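Local coordinates for importin subunit beta-1 (PDB 5OWU), which carries proteins into the nucleus as the importin beta subunit, working with importin alpha, which binds the classical nuclear localization signal of the cargo, at residues Ile504-Asn508 and Phe545-Lys549; Leu569-Gln573 and Lys608-Ile614. All coordinates share one frame; numbering follows the deposited sequence.

Interaction 1: Ile504-Asn508 and Phe545-Lys549; sequences IGAAN and FVMDK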
ATOM      1  N   ILE A 504      24.935  -6.907 -19.314  1.00 34.28           N
ATOM      2  CA  ILE A 504      25.496  -5.679 -19.865  1.00 31.20           C
ATOM      3  C   ILE A 504      24.932  -5.461 -21.257  1.00 31.33           C
ATOM      4  O   ILE A 504      24.499  -4.353 -21.605  1.00 35.31           O
ATOM      5  CB  ILE A 504      27.037  -5.724 -19.855  1.00 37.43           C
ATOM      6  CG1 ILE A 504      27.558  -5.535 -18.427  1.00 30.73           C
ATOM      7  CG2 ILE A 504      27.619  -4.628 -20.760  1.00 35.40           C
ATOM      8  CD1 ILE A 504      29.063  -5.721 -18.290  1.00 31.14           C
ATOM      9  N   GLY A 505      24.827  -6.540 -22.034  1.00 31.47           N
ATOM     10  CA  GLY A 505      24.283  -6.419 -23.371  1.00 27.31           C
ATOM     11  C   GLY A 505      22.880  -5.849 -23.364  1.00 36.65           C
ATOM     12  O   GLY A 505      22.545  -4.995 -24.189  1.00 26.99           O
ATOM     13  N   ALA A 506      22.045  -6.300 -22.422  1.00 33.08           N
ATOM     14  CA  ALA A 506      20.679  -5.792 -22.373  1.00 28.85           C
ATOM     15  C   ALA A 506      20.658  -4.370 -21.847  1.00 24.62           C
ATOM     16  O   ALA A 506      19.814  -3.564 -22.263  1.00 25.66           O
ATOM     17  CB  ALA A 506      19.800  -6.697 -21.502  1.00 28.67           C
ATOM     18  N   ALA A 507      21.593  -4.034 -20.962  1.00 25.79           N
ATOM     19  CA  ALA A 507      21.675  -2.664 -20.482  1.00 30.20           C
ATOM     20  C   ALA A 507      22.146  -1.726 -21.579  1.00 31.68           C
ATOM     21  O   ALA A 507      21.837  -0.533 -21.532  1.00 29.83           O
ATOM     22  CB  ALA A 507      22.601  -2.589 -19.272  1.00 23.47           C
ATOM     23  N   ASN A 508      22.855  -2.251 -22.577  1.00 29.81           N
ATOM     24  CA  ASN A 508      23.322  -1.471 -23.711  1.00 27.17           C
ATOM     25  C   ASN A 508      22.282  -1.355 -24.817  1.00 40.59           C
ATOM     26  O   ASN A 508      22.615  -0.902 -25.916  1.00 34.58           O
ATOM     27  CB  ASN A 508      24.605  -2.084 -24.280  1.00 30.46           C
ATOM     28  CG  ASN A 508      25.847  -1.510 -23.664  1.00 38.99           C
ATOM     29  OD1 ASN A 508      25.911  -0.319 -23.356  1.00 42.47           O
ATOM     30  ND2 ASN A 508      26.854  -2.356 -23.475  1.00 41.34           N
ATOM     31  N   PHE A 545      31.783  -0.757 -16.781  1.00 33.93           N
ATOM     32  CA  PHE A 545      30.680  -0.559 -17.710  1.00 27.31           C
ATOM     33  C   PHE A 545      29.854   0.658 -17.322  1.00 31.58           C
ATOM     34  O   PHE A 545      29.508   1.483 -18.178  1.00 34.40           O
ATOM     35  CB  PHE A 545      29.796  -1.807 -17.774  1.00 34.45           C
ATOM     36  CG  PHE A 545      28.434  -1.544 -18.363  1.00 26.20           C
ATOM     37  CD1 PHE A 545      28.277  -1.350 -19.725  1.00 33.04           C
ATOM     38  CD2 PHE A 545      27.318  -1.468 -17.553  1.00 31.37           C
ATOM     39  CE1 PHE A 545      27.026  -1.097 -20.263  1.00 35.45           C
ATOM     40  CE2 PHE A 545      26.069  -1.221 -18.088  1.00 28.71           C
ATOM     41  CZ  PHE A 545      25.920  -1.033 -19.431  1.00 31.81           C
ATOM     42  N   VAL A 546      29.536   0.808 -16.033  1.00 33.76           N
ATOM     43  CA  VAL A 546      28.571   1.844 -15.682  1.00 30.33           C
ATOM     44  C   VAL A 546      29.223   3.218 -15.768  1.00 30.26           C
ATOM     45  O   VAL A 546      28.651   4.156 -16.336  1.00 39.90           O
ATOM     46  CB  VAL A 546      27.943   1.574 -14.300  1.00 28.52           C
ATOM     47  CG1 VAL A 546      27.089   0.302 -14.356  1.00 29.91           C
ATOM     48  CG2 VAL A 546      29.002   1.491 -13.200  1.00 39.19           C
ATOM     49  N   MET A 547      30.453   3.346 -15.268  1.00 37.29           N
ATOM     50  CA  MET A 547      31.168   4.614 -15.378  1.00 32.50           C
ATOM     51  C   MET A 547      31.254   5.051 -16.835  1.00 38.74           C
ATOM     52  O   MET A 547      30.745   6.116 -17.211  1.00 39.89           O
ATOM     53  CB  MET A 547      32.549   4.484 -14.730  1.00 30.58           C
ATOM     54  CG  MET A 547      32.444   4.304 -13.214  1.00 35.15           C
ATOM     55  SD  MET A 547      33.981   4.274 -12.271  1.00 42.51           S
ATOM     56  CE  MET A 547      34.901   2.962 -13.076  1.00 51.44           C
ATOM     57  N   ASP A 548      31.848   4.209 -17.688  1.00 39.49           N
ATOM     58  CA  ASP A 548      31.876   4.495 -19.118  0.59 38.92           C
ATOM     59  C   ASP A 548      30.478   4.830 -19.629  1.00 38.20           C
ATOM     60  O   ASP A 548      30.283   5.809 -20.359  1.00 37.17           O
ATOM     61  CB  ASP A 548      32.458   3.300 -19.877  0.59 39.62           C
ATOM     62  CG  ASP A 548      33.908   3.005 -19.501  0.59 42.42           C
ATOM     63  OD1 ASP A 548      34.390   3.535 -18.477  0.59 44.68           O
ATOM     64  OD2 ASP A 548      34.563   2.224 -20.226  0.59 43.51           O
ATOM     65  N   LYS A 549      29.482   4.035 -19.230  1.00 39.12           N
ATOM     66  CA  LYS A 549      28.138   4.248 -19.754  1.00 32.65           C
ATOM     67  C   LYS A 549      27.611   5.613 -19.350  1.00 34.99           C
ATOM     68  O   LYS A 549      26.986   6.316 -20.157  1.00 33.03           O
ATOM     69  CB  LYS A 549      27.200   3.147 -19.266  1.00 30.99           C
ATOM     70  CG  LYS A 549      25.856   3.120 -19.980  1.00 34.44           C
ATOM     71  CD  LYS A 549      26.008   2.612 -21.410  1.00 33.95           C
ATOM     72  CE  LYS A 549      24.698   2.690 -22.162  1.00 36.70           C
ATOM     73  NZ  LYS A 549      24.817   2.176 -23.556  1.00 38.21           N
TER
HETATM   74  O   HOH W   1      21.950   1.612 -23.247  1.00 29.11           O

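Interaction 2: Leu569-Gln573 and Lys608-Ile614; sequences LQELQ and KKDSAFI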
ATOM      1  N   LEU A 569      16.172   9.287 -21.773  1.00 27.32           N
ATOM      2  CA  LEU A 569      17.544   9.554 -21.362  1.00 29.03           C
ATOM      3  C   LEU A 569      17.645   9.720 -19.849  1.00 27.66           C
ATOM      4  O   LEU A 569      18.567   9.187 -19.218  1.00 29.58           O
ATOM      5  CB  LEU A 569      18.068  10.799 -22.080  1.00 26.91           C
ATOM      6  CG  LEU A 569      19.489  11.232 -21.719  1.00 32.90           C
ATOM      7  CD1 LEU A 569      20.504  10.159 -22.101  1.00 33.05           C
ATOM      8  CD2 LEU A 569      19.820  12.555 -22.393  1.00 34.25           C
ATOM      9  N   GLN A 570      16.713  10.463 -19.246  1.00 35.07           N
ATOM     10  CA  GLN A 570      16.754  10.674 -17.801  1.00 34.58           C
ATOM     11  C   GLN A 570      16.608   9.356 -17.042  1.00 29.35           C
ATOM     12  O   GLN A 570      17.348   9.095 -16.085  1.00 26.91           O
ATOM     13  CB  GLN A 570      15.663  11.665 -17.391  1.00 38.19           C
ATOM     14  CG  GLN A 570      16.074  13.119 -17.603  1.00 50.85           C
ATOM     15  CD  GLN A 570      14.912  14.033 -17.967  1.00 53.89           C
ATOM     16  OE1 GLN A 570      13.750  13.627 -17.927  1.00 62.16           O
ATOM     17  NE2 GLN A 570      15.225  15.277 -18.319  1.00 52.33           N
ATOM     18  N   GLU A 571      15.654   8.513 -17.453  1.00 32.77           N
ATOM     19  CA  GLU A 571      15.488   7.207 -16.809  1.00 28.71           C
ATOM     20  C   GLU A 571      16.744   6.356 -16.959  1.00 27.21           C
ATOM     21  O   GLU A 571      17.148   5.668 -16.017  1.00 29.67           O
ATOM     22  CB  GLU A 571      14.273   6.482 -17.392  1.00 38.33           C
ATOM     23  CG  GLU A 571      14.127   4.999 -16.994  1.00 40.23           C
ATOM     24  CD  GLU A 571      13.770   4.804 -15.528  1.00 52.54           C
ATOM     25  OE1 GLU A 571      13.557   5.815 -14.825  1.00 42.86           O
ATOM     26  OE2 GLU A 571      13.705   3.635 -15.078  1.00 43.74           O
ATOM     27  N   LEU A 572      17.381   6.396 -18.135  1.00 33.17           N
ATOM     28  CA  LEU A 572      18.619   5.643 -18.333  1.00 27.82           C
ATOM     29  C   LEU A 572      19.723   6.137 -17.404  1.00 24.76           C
ATOM     30  O   LEU A 572      20.455   5.334 -16.809  1.00 24.39           O
ATOM     31  CB  LEU A 572      19.067   5.739 -19.791  1.00 25.56           C
ATOM     32  CG  LEU A 572      20.464   5.200 -20.099  1.00 29.52           C
ATOM     33  CD1 LEU A 572      20.588   3.717 -19.697  1.00 30.00           C
ATOM     34  CD2 LEU A 572      20.781   5.383 -21.567  1.00 30.70           C
ATOM     35  N   GLN A 573      19.869   7.456 -17.271  1.00 25.71           N
ATOM     36  CA  GLN A 573      20.896   7.977 -16.374  1.00 26.34           C
ATOM     37  C   GLN A 573      20.594   7.607 -14.927  1.00 24.24           C
ATOM     38  O   GLN A 573      21.511   7.331 -14.147  1.00 25.83           O
ATOM     39  CB  GLN A 573      21.017   9.491 -16.530  1.00 28.20           C
ATOM     40  CG  GLN A 573      21.536   9.903 -17.892  1.00 24.38           C
ATOM     41  CD  GLN A 573      21.753  11.392 -17.994  1.00 33.85           C
ATOM     42  OE1 GLN A 573      20.858  12.179 -17.703  1.00 34.44           O
ATOM     43  NE2 GLN A 573      22.949  11.786 -18.406  1.00 35.66           N
ATOM     44  N   LYS A 608      23.617  20.618 -15.122  1.00 64.92           N
ATOM     45  CA  LYS A 608      22.775  20.485 -16.298  1.00 66.55           C
ATOM     46  C   LYS A 608      21.467  21.243 -16.123  1.00 64.35           C
ATOM     47  O   LYS A 608      20.944  21.377 -15.015  1.00 65.80           O
ATOM     48  CB  LYS A 608      22.459  19.013 -16.552  1.00 63.16           C
ATOM     49  CG  LYS A 608      23.290  18.374 -17.635  1.00 67.61           C
ATOM     50  CD  LYS A 608      22.965  16.899 -17.793  1.00 62.96           C
ATOM     51  CE  LYS A 608      21.459  16.600 -17.816  1.00 64.52           C
ATOM     52  NZ  LYS A 608      21.185  15.155 -18.030  1.00 50.04           N
ATOM     53  N   LYS A 609      20.923  21.721 -17.237  1.00 78.59           N
ATOM     54  CA  LYS A 609      19.539  22.164 -17.235  1.00 86.04           C
ATOM     55  C   LYS A 609      18.623  20.966 -17.007  1.00 87.65           C
ATOM     56  O   LYS A 609      18.904  19.848 -17.450  1.00 91.37           O
ATOM     57  CB  LYS A 609      19.180  22.857 -18.551  1.00 91.80           C
ATOM     58  CG  LYS A 609      17.723  23.312 -18.597  1.00 96.08           C
ATOM     59  CD  LYS A 609      17.384  24.129 -19.831  1.00 93.80           C
ATOM     60  CE  LYS A 609      15.909  24.529 -19.807  1.00 91.55           C
ATOM     61  NZ  LYS A 609      15.578  25.370 -18.622  1.00 95.10           N
ATOM     62  N   ASP A 610      17.514  21.206 -16.307  1.00 82.34           N
ATOM     63  CA  ASP A 610      16.605  20.131 -15.907  1.00 87.96           C
ATOM     64  C   ASP A 610      17.316  19.099 -15.033  1.00 84.41           C
ATOM     65  O   ASP A 610      17.004  17.906 -15.079  1.00 69.45           O
ATOM     66  CB  ASP A 610      15.967  19.452 -17.127  1.00 93.12           C
ATOM     67  CG  ASP A 610      14.812  20.249 -17.705  1.00 94.92           C
ATOM     68  OD1 ASP A 610      14.120  20.945 -16.932  1.00 99.60           O
ATOM     69  OD2 ASP A 610      14.592  20.175 -18.934  1.00 88.31           O
ATOM     70  N   SER A 611      18.283  19.548 -14.227  1.00 66.85           N
ATOM     71  CA  SER A 611      18.940  18.651 -13.284  1.00 53.21           C
ATOM     72  C   SER A 611      17.974  18.132 -12.231  1.00 58.06           C
ATOM     73  O   SER A 611      18.241  17.094 -11.616  1.00 65.61           O
ATOM     74  CB  SER A 611      20.115  19.362 -12.611  1.00 63.94           C
ATOM     75  OG  SER A 611      19.744  20.654 -12.157  1.00 53.55           O
ATOM     76  N   ALA A 612      16.849  18.820 -12.022  1.00 51.32           N
ATOM     77  CA  ALA A 612      15.892  18.402 -11.007  1.00 57.67           C
ATOM     78  C   ALA A 612      15.399  16.978 -11.220  1.00 58.52           C
ATOM     79  O   ALA A 612      14.917  16.353 -10.268  1.00 54.62           O
ATOM     80  CB  ALA A 612      14.704  19.363 -10.989  1.00 61.47           C
ATOM     81  N   PHE A 613      15.510  16.450 -12.441  1.00 59.19           N
ATOM     82  CA  PHE A 613      14.958  15.129 -12.730  1.00 54.63           C
ATOM     83  C   PHE A 613      15.896  13.997 -12.312  1.00 41.56           C
ATOM     84  O   PHE A 613      15.420  12.905 -11.985  1.00 57.25           O
ATOM     85  CB  PHE A 613      14.626  15.013 -14.221  1.00 66.12           C
ATOM     86  CG  PHE A 613      13.624  16.030 -14.703  1.00 67.00           C
ATOM     87  CD1 PHE A 613      14.043  17.258 -15.182  1.00 75.72           C
ATOM     88  CD2 PHE A 613      12.264  15.760 -14.676  1.00 68.53           C
ATOM     89  CE1 PHE A 613      13.132  18.198 -15.624  1.00 81.12           C
ATOM     90  CE2 PHE A 613      11.347  16.699 -15.121  1.00 70.74           C
ATOM     91  CZ  PHE A 613      11.784  17.917 -15.594  1.00 74.73           C
ATOM     92  N   ILE A 614      17.211  14.229 -12.305  1.00 47.45           N
ATOM     93  CA  ILE A 614      18.179  13.215 -11.897  1.00 52.51           C
ATOM     94  C   ILE A 614      18.952  13.592 -10.638  1.00 55.81           C
ATOM     95  O   ILE A 614      19.747  12.779 -10.155  1.00 45.86           O
ATOM     96  CB  ILE A 614      19.169  12.893 -13.033  1.00 41.95           C
ATOM     97  CG1 ILE A 614      19.925  14.148 -13.456  1.00 42.95           C
ATOM     98  CG2 ILE A 614      18.440  12.277 -14.216  1.00 56.18           C
ATOM     99  CD1 ILE A 614      21.247  13.848 -14.107  1.00 56.16           C
TER
HETATM  100  O   HOH W   2      14.741  17.618 -19.728  1.00 48.60           O

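Interaction 1: Ile504-Asn508 and Phe545-Lys549
Phe545 reaches Ile504 and Asn508 because its CG stands anti to the backbone N (chi1 162°); Lys549, one helical turn later, sets out the same way, bends once at chi2 and then runs extended to its ammonium group. The two side chains therefore leave helix 536-553 side by side, one for an apolar task and one for a polar task. Ile504 lays its CG2 branch over one face of the phenyl ring, offset toward the rim, in a CH-pi contact whose closest pair is CG2 to Phe545 CD1 at 3.5 Å. Nearer the end of the ring, Ala507 CB packs 3.7 Å from Phe545 CZ. The Asn508 amide stands almost perpendicular to the ring, at 81°, and brings OD1 in plane to its edge, 3.4 Å from Phe545 CE1. That same oxygen accepts a hydrogen bond of 2.7 Å from Lys549 NZ, which lies in the carbonyl plane with a C=O...N angle of 148°. A water extends the grip by donating to Ala507 O at 2.7 Å and accepting from Lys549 NZ at 2.9 Å, while Gln552 OE1 also bonds to NZ. Placed where helix 496-507 ends, the ammonium probably gains from the partial negative charge there. Such lateral packing of corresponding helices, here the first of HEAT 12 and the first of HEAT 13, is characteristic of the stacked HEAT-repeat solenoid.

Interaction 2: Leu569-Gln573 and Lys608-Ile614
Gln570 and Gln573, one turn apart on the second helix of HEAT 13, face Phe613, Ile614 and Lys608 in the link between the two helices of HEAT 14, so this is a helix-to-loop joint between successive repeats of the solenoid. Van der Waals contact comes first. The Gln570 amide runs nearly parallel to the Phe613 ring, with the planes 6° apart, although displaced from it: CD lies 3.9 Å from Phe613 CB, and Gln570 NE2 is likewise 3.9 Å from Phe613 CD1. Ile614 adds its CG2 methyl against Gln570, 3.8 Å from the backbone O, and its other branch brings CD1 to 4.0 Å from Gln573 OE1. Leu605 of helix 595-607 touches both Gln573 and Ile614. One polar approach involves Lys608. Gln573, its CG anti to its own carbonyl carbon (chi1 -66°), extends to place OE1 3.0 Å from Lys608 NZ, and its NE2 is bonded to Thr553 OG1, which helps to fix the rotation of the amide. Glu558 makes a long, weak ion pair with the same lysine. The second polar approach depends on the loop's backbone: a type II beta turn from Lys608 to Ser611 puts Asp610 at its third position, facing Gln570. A water joins the two side chains there, donating to Asp610 OD2 at 2.7 Å and accepting a weak bond from Gln570 NE2 at 2.8 Å.

Both contacts join one HEAT repeat to the next, and HEAT 13 takes part in each: its first helix meets HEAT 12 in interaction 1, and its second helix meets HEAT 14 in interaction 2. The centres lie 18 Å apart and the two do not touch. Each is partly buried, mixing buried residues such as Lys549 and Ile614 with exposed ones such as Asn508 and Phe613. Both have a phenyl ring and a bridging water. Where helix packs against helix, in interaction 1, a methyl covers the ring face and a clear direct hydrogen bond crosses at a helix end. Where helix meets loop, in interaction 2, an amide lies nearly parallel to the ring and the water holds the glutamine only weakly.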